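Local coordinates for synaptonemal complex protein 2 (Mus musculus, PDB 5IWZ) that helps build the axial and lateral elements of the synaptonemal complex and is required for chromosome synapsis in meiosis, at residues Glu112-Asn116 with Leu161-Val167. Sequence-based numbering, arbitrary orientation.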
loop_
_atom_site.group_PDB
_atom_site.type_symbol
_atom_site.label_atom_id
_atom_site.label_comp_id
_atom_site.label_asym_id
_atom_site.label_seq_id
_atom_site.Cartn_x
_atom_site.Cartn_y
_atom_site.Cartn_z
ATOM N N GLU A 112 -17.523 -2.863 -2.556
ATOM C CA GLU A 112 -18.400 -1.727 -2.830
ATOM C C GLU A 112 -17.885 -0.459 -2.155
ATOM O O GLU A 112 -17.909 0.626 -2.746
ATOM C CB GLU A 112 -19.824 -2.055 -2.373
ATOM C CG GLU A 112 -20.843 -0.973 -2.673
ATOM C CD GLU A 112 -22.275 -1.381 -2.324
ATOM O OE1 GLU A 112 -22.691 -2.494 -2.712
ATOM O OE2 GLU A 112 -22.978 -0.584 -1.662
ATOM N N ILE A 113 -17.400 -0.584 -0.921
ATOM C CA ILE A 113 -16.820 0.548 -0.208
ATOM C C ILE A 113 -15.536 1.008 -0.890
ATOM O O ILE A 113 -15.308 2.209 -1.084
ATOM C CB ILE A 113 -16.561 0.162 1.260
ATOM C CG1 ILE A 113 -17.880 0.084 2.043
ATOM C CG2 ILE A 113 -15.578 1.120 1.900
ATOM C CD1 ILE A 113 -17.779 -0.706 3.342
ATOM N N ILE A 114 -14.657 0.055 -1.213
ATOM C CA ILE A 114 -13.392 0.359 -1.877
ATOM C C ILE A 114 -13.634 1.137 -3.164
ATOM O O ILE A 114 -12.885 2.065 -3.496
ATOM C CB ILE A 114 -12.618 -0.948 -2.141
ATOM C CG1 ILE A 114 -12.005 -1.468 -0.848
ATOM C CG2 ILE A 114 -11.553 -0.760 -3.214
ATOM C CD1 ILE A 114 -11.844 -2.974 -0.821
ATOM N N LEU A 115 -14.693 0.794 -3.897
ATOM C CA LEU A 115 -14.934 1.484 -5.158
ATOM C C LEU A 115 -15.459 2.901 -4.937
ATOM O O LEU A 115 -14.772 3.875 -5.258
ATOM C CB LEU A 115 -15.893 0.683 -6.029
ATOM C CG LEU A 115 -15.231 -0.591 -6.561
ATOM C CD1 LEU A 115 -16.257 -1.503 -7.191
ATOM C CD2 LEU A 115 -14.114 -0.266 -7.543
ATOM N N ASN A 116 -16.656 3.031 -4.364
ATOM C CA ASN A 116 -17.348 4.314 -4.272
ATOM C C ASN A 116 -16.632 5.338 -3.390
ATOM O O ASN A 116 -17.224 6.358 -3.020
ATOM C CB ASN A 116 -18.775 4.097 -3.770
ATOM N N LEU A 161 -7.137 -6.368 -7.511
ATOM C CA LEU A 161 -7.287 -5.030 -6.940
ATOM C C LEU A 161 -6.293 -4.050 -7.543
ATOM O O LEU A 161 -6.625 -2.879 -7.783
ATOM C CB LEU A 161 -7.101 -5.092 -5.423
ATOM C CG LEU A 161 -7.421 -3.864 -4.567
ATOM C CD1 LEU A 161 -8.911 -3.547 -4.626
ATOM C CD2 LEU A 161 -6.990 -4.072 -3.117
ATOM N N VAL A 162 -5.057 -4.501 -7.759
ATOM C CA VAL A 162 -4.011 -3.631 -8.281
ATOM C C VAL A 162 -4.265 -3.309 -9.750
ATOM O O VAL A 162 -3.957 -2.206 -10.212
ATOM C CB VAL A 162 -2.633 -4.284 -8.046
ATOM C CG1 VAL A 162 -1.551 -3.566 -8.817
ATOM C CG2 VAL A 162 -2.283 -4.254 -6.558
ATOM N N ILE A 163 -4.864 -4.242 -10.491
ATOM C CA ILE A 163 -5.180 -4.016 -11.897
ATOM C C ILE A 163 -6.384 -3.101 -12.091
ATOM O O ILE A 163 -6.524 -2.492 -13.162
ATOM C CB ILE A 163 -5.423 -5.380 -12.570
ATOM C CG1 ILE A 163 -4.117 -6.165 -12.691
ATOM C CG2 ILE A 163 -6.073 -5.240 -13.928
ATOM C CD1 ILE A 163 -4.352 -7.639 -13.026
ATOM N N ASP A 164 -7.268 -2.996 -11.098
ATOM C CA ASP A 164 -8.544 -2.302 -11.263
ATOM C C ASP A 164 -8.286 -0.801 -11.161
ATOM O O ASP A 164 -7.979 -0.285 -10.079
ATOM C CB ASP A 164 -9.551 -2.786 -10.213
ATOM C CG ASP A 164 -10.971 -2.199 -10.392
ATOM O OD1 ASP A 164 -11.152 -1.194 -11.109
ATOM O OD2 ASP A 164 -11.923 -2.751 -9.785
ATOM N N SER A 165 -8.413 -0.093 -12.289
ATOM C CA SER A 165 -8.091 1.331 -12.305
ATOM C C SER A 165 -9.067 2.162 -11.490
ATOM O O SER A 165 -8.771 3.325 -11.205
ATOM C CB SER A 165 -8.040 1.855 -13.744
ATOM O OG SER A 165 -9.328 1.899 -14.334
ATOM N N ARG A 166 -10.201 1.592 -11.076
ATOM C CA ARG A 166 -11.157 2.357 -10.287
ATOM C C ARG A 166 -10.712 2.556 -8.844
ATOM O O ARG A 166 -11.225 3.459 -8.180
ATOM C CB ARG A 166 -12.529 1.678 -10.333
ATOM C CG ARG A 166 -13.097 1.549 -11.738
ATOM C CD ARG A 166 -14.378 0.740 -11.753
ATOM N NE ARG A 166 -14.125 -0.643 -11.365
ATOM C CZ ARG A 166 -15.074 -1.519 -11.062
ATOM N NH1 ARG A 166 -16.348 -1.158 -11.105
ATOM N NH2 ARG A 166 -14.748 -2.754 -10.710
ATOM N N VAL A 167 -9.753 1.767 -8.351
ATOM C CA VAL A 167 -9.407 1.756 -6.930
ATOM C C VAL A 167 -8.391 2.850 -6.633
ATOM O O VAL A 167 -7.415 3.022 -7.375
ATOM C CB VAL A 167 -8.863 0.373 -6.514
ATOM C CG1 VAL A 167 -8.474 0.369 -5.038
ATOM C CG2 VAL A 167 -9.879 -0.717 -6.821
#
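OD1 of D164 is gripped by two donors of R166, and the guanidinium that this fixes is what L115 lies against. The backbone N of R166 reaches OD1 at 2.9 Å from above the carboxylate plane, closing an Asx turn, while R166 NE binds the syn lone pair of D164 OD1 at 3.0 Å, almost straight (168°) and in the guanidinium plane. NH2 completes a side-on salt bridge to D164 OD2 at 3.0 Å, somewhat tilted from that plane. The arginine can double back in this way because its chain bends at chi3 (-65°).

The planar guanidinium, held in place by the carboxylate, offers one face to L115: L115 CD2 sits 3.8 Å above its plane, over the centre, and CD1 rests near NH1 and NH2. The same CD2 also touches R166 CB. Were D164 an alanine, the guanidinium would probably lose its clamp and be set free to swing away from the leucine, and the Asx turn would go with it.

Deeper in, I114 CG2, anti to its own backbone nitrogen, lies 3.8 Å from V167 CG1 and also touches V167 CG2, and L161 CD1 meets I114 CG2 at 4.1 Å. L161 also packs on I171 and A175 of helix 169-185, and I114 on I129 of helix 123-141.

The example thus joins the end of the short helix 111-115 to the type I turn, D164 to V167, that links helices 144-163 and 169-185, a helix-to-loop contact within the stacked helices of the armadillo-repeat-like domain.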